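PDB 3CIN: Myo-inositol-1-phosphate synthase-related protein from Thermotoga maritima MSB8, which is of unknown precise function but belongs to the myo-inositol-1-phosphate synthase family and binds nicotinamide-adenine-dinucleotide in a Rossmann-type fold. Local coordinates for residues 378-381 with 382-386. Numbering follows the deposited sequence.
Sequences IAYE and KMRIW
In the last helix of the chain, 376-386, Y380 and R384 form an i to i+4 pair that illustrates how one helical turn can bring an arginine side chain alongside an aromatic one, its guanidinium at the hydroxyl. The alpha-helical ladder beneath them runs from K382 N to I378 O through to I385 N to E381 O, and its third rung joins R384 N to Y380 O at 2.9 Å. With CG of Y380 trans to the backbone N (chi1 179°), the ring stands out from the helix, tilted only slightly toward its C-terminal end. R384 CG lies over one face, 4.1 Å from the Y380 ring centroid in a CH-pi contact, and R384 CD reaches the rim, 3.4 Å from Y380 CE2. Near the opposite rim, the methyl CE of M383 meets Y380 CD1 at 4.0 Å, while F361 of helix 356-362 touches both Y380 and M383. The guanidinium is anchored by E50, in a salt bridge, and by the K390 carbonyl; the E381 carboxylate instead takes the K392 amide. The C-terminal tail thus packs against this helix. A bend at chi3 (61°) turns the R384 head back to the phenol, where NH1 donates to Y380 OH over 3.1 Å, the oxygen lying 30° out of the guanidinium plane.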
ATOM      1  N   ILE A 378     -11.501 -16.917  17.270  1.00 28.80           N
ATOM      2  CA  ILE A 378     -12.091 -17.481  18.485  1.00 28.45           C
ATOM      3  C   ILE A 378     -13.633 -17.439  18.422  1.00 27.95           C
ATOM      4  O   ILE A 378     -14.306 -18.449  18.695  1.00 31.05           O
ATOM      5  CB  ILE A 378     -11.545 -16.766  19.719  1.00 27.66           C
ATOM      6  CG1 ILE A 378     -10.026 -16.938  19.792  1.00 30.79           C
ATOM      7  CG2 ILE A 378     -12.188 -17.299  20.995  1.00 29.38           C
ATOM      8  CD1 ILE A 378      -9.410 -16.125  20.975  1.00 35.62           C
ATOM      9  N   ALA A 379     -14.179 -16.294  18.023  1.00 28.34           N
ATOM     10  CA  ALA A 379     -15.619 -16.174  17.813  1.00 26.68           C
ATOM     11  C   ALA A 379     -16.128 -17.224  16.821  1.00 29.28           C
ATOM     12  O   ALA A 379     -17.167 -17.832  17.056  1.00 29.14           O
ATOM     13  CB  ALA A 379     -16.020 -14.816  17.363  1.00 27.50           C
ATOM     14  N   TYR A 380     -15.409 -17.428  15.733  1.00 29.32           N
ATOM     15  CA  TYR A 380     -15.784 -18.430  14.728  1.00 27.98           C
ATOM     16  C   TYR A 380     -15.875 -19.816  15.311  1.00 28.37           C
ATOM     17  O   TYR A 380     -16.868 -20.545  15.109  1.00 31.77           O
ATOM     18  CB  TYR A 380     -14.762 -18.381  13.573  1.00 28.36           C
ATOM     19  CG  TYR A 380     -15.035 -19.397  12.486  1.00 29.46           C
ATOM     20  CD1 TYR A 380     -16.058 -19.200  11.565  1.00 31.03           C
ATOM     21  CD2 TYR A 380     -14.264 -20.534  12.395  1.00 31.17           C
ATOM     22  CE1 TYR A 380     -16.302 -20.153  10.567  1.00 30.90           C
ATOM     23  CE2 TYR A 380     -14.465 -21.443  11.420  1.00 31.74           C
ATOM     24  CZ  TYR A 380     -15.486 -21.263  10.501  1.00 32.39           C
ATOM     25  OH  TYR A 380     -15.687 -22.256   9.547  1.00 33.66           O
ATOM     26  N   GLU A 381     -14.864 -20.241  16.082  1.00 30.87           N
ATOM     27  CA  GLU A 381     -14.915 -21.603  16.599  1.00 30.89           C
ATOM     28  C   GLU A 381     -16.060 -21.752  17.590  1.00 29.31           C
ATOM     29  O   GLU A 381     -16.776 -22.762  17.580  1.00 29.33           O
ATOM     30  CB  GLU A 381     -13.589 -22.012  17.218  1.00 33.11           C
ATOM     31  CG  GLU A 381     -12.443 -22.033  16.172  1.00 36.94           C
ATOM     32  CD  GLU A 381     -12.382 -23.299  15.238  1.00 47.24           C
ATOM     33  OE1 GLU A 381     -13.404 -23.819  14.654  1.00 33.92           O
ATOM     34  OE2 GLU A 381     -11.229 -23.786  15.081  1.00 57.35           O
ATOM     35  N   LYS A 382     -16.285 -20.736  18.414  1.00 31.76           N
ATOM     36  CA  LYS A 382     -17.421 -20.791  19.359  1.00 30.07           C
ATOM     37  C   LYS A 382     -18.800 -20.755  18.696  1.00 29.46           C
ATOM     38  O   LYS A 382     -19.734 -21.378  19.172  1.00 32.80           O
ATOM     39  CB  LYS A 382     -17.299 -19.667  20.379  1.00 32.79           C
ATOM     40  CG  LYS A 382     -16.098 -19.851  21.320  1.00 36.39           C
ATOM     41  CD  LYS A 382     -16.032 -18.714  22.355  1.00 38.75           C
ATOM     42  CE  LYS A 382     -14.930 -18.922  23.424  1.00 46.52           C
ATOM     43  NZ  LYS A 382     -15.417 -19.512  24.724  1.00 50.73           N
ATOM     44  N   MET A 383     -18.880 -20.055  17.574  1.00 29.68           N
ATOM     45  CA  MET A 383     -20.092 -19.998  16.780  1.00 26.99           C
ATOM     46  C   MET A 383     -20.308 -21.366  16.151  1.00 31.61           C
ATOM     47  O   MET A 383     -21.414 -21.857  16.211  1.00 30.13           O
ATOM     48  CB  MET A 383     -19.997 -18.915  15.714  1.00 27.29           C
ATOM     49  CG  MET A 383     -21.226 -18.697  14.931  1.00 28.80           C
ATOM     50  SD  MET A 383     -21.268 -19.791  13.477  1.00 31.97           S
ATOM     51  CE  MET A 383     -19.890 -19.091  12.518  1.00 30.74           C
ATOM     52  N   ARG A 384     -19.273 -21.999  15.589  1.00 29.87           N
ATOM     53  CA  ARG A 384     -19.459 -23.389  15.073  1.00 29.72           C
ATOM     54  C   ARG A 384     -20.015 -24.320  16.162  1.00 34.54           C
ATOM     55  O   ARG A 384     -20.943 -25.084  15.928  1.00 32.72           O
ATOM     56  CB  ARG A 384     -18.192 -23.945  14.487  1.00 29.96           C
ATOM     57  CG  ARG A 384     -17.673 -23.214  13.239  1.00 31.84           C
ATOM     58  CD  ARG A 384     -16.455 -23.925  12.646  1.00 32.34           C
ATOM     59  NE  ARG A 384     -16.745 -25.295  12.219  1.00 32.36           N
ATOM     60  CZ  ARG A 384     -17.251 -25.627  11.034  1.00 32.94           C
ATOM     61  NH1 ARG A 384     -17.459 -24.707  10.092  1.00 36.29           N
ATOM     62  NH2 ARG A 384     -17.510 -26.895  10.774  1.00 31.69           N
ATOM     63  N   ILE A 385     -19.466 -24.246  17.367  1.00 30.40           N
ATOM     64  CA  ILE A 385     -19.913 -25.117  18.439  1.00 30.47           C
ATOM     65  C   ILE A 385     -21.376 -24.829  18.757  1.00 31.61           C
ATOM     66  O   ILE A 385     -22.130 -25.746  18.949  1.00 31.76           O
ATOM     67  CB  ILE A 385     -19.055 -24.961  19.699  1.00 30.98           C
ATOM     68  CG1 ILE A 385     -17.657 -25.527  19.444  1.00 31.28           C
ATOM     69  CG2 ILE A 385     -19.689 -25.730  20.900  1.00 30.78           C
ATOM     70  CD1 ILE A 385     -16.555 -24.961  20.394  1.00 32.95           C
ATOM     71  N   TRP A 386     -21.757 -23.560  18.816  1.00 31.07           N
ATOM     72  CA  TRP A 386     -23.168 -23.173  19.069  1.00 30.76           C
ATOM     73  C   TRP A 386     -24.100 -23.780  18.018  1.00 30.55           C
ATOM     74  O   TRP A 386     -25.226 -24.231  18.336  1.00 30.77           O
ATOM     75  CB  TRP A 386     -23.309 -21.643  19.060  1.00 33.59           C
ATOM     76  CG  TRP A 386     -24.732 -21.176  19.325  1.00 32.27           C
ATOM     77  CD1 TRP A 386     -25.307 -20.897  20.543  1.00 31.30           C
ATOM     78  CD2 TRP A 386     -25.756 -20.982  18.344  1.00 30.60           C
ATOM     79  NE1 TRP A 386     -26.610 -20.531  20.369  1.00 30.95           N
ATOM     80  CE2 TRP A 386     -26.897 -20.544  19.021  1.00 27.21           C
ATOM     81  CE3 TRP A 386     -25.798 -21.102  16.949  1.00 32.62           C
ATOM     82  CZ2 TRP A 386     -28.111 -20.281  18.354  1.00 36.08           C
ATOM     83  CZ3 TRP A 386     -26.981 -20.840  16.301  1.00 32.58           C
ATOM     84  CH2 TRP A 386     -28.117 -20.447  16.997  1.00 33.28           C
TER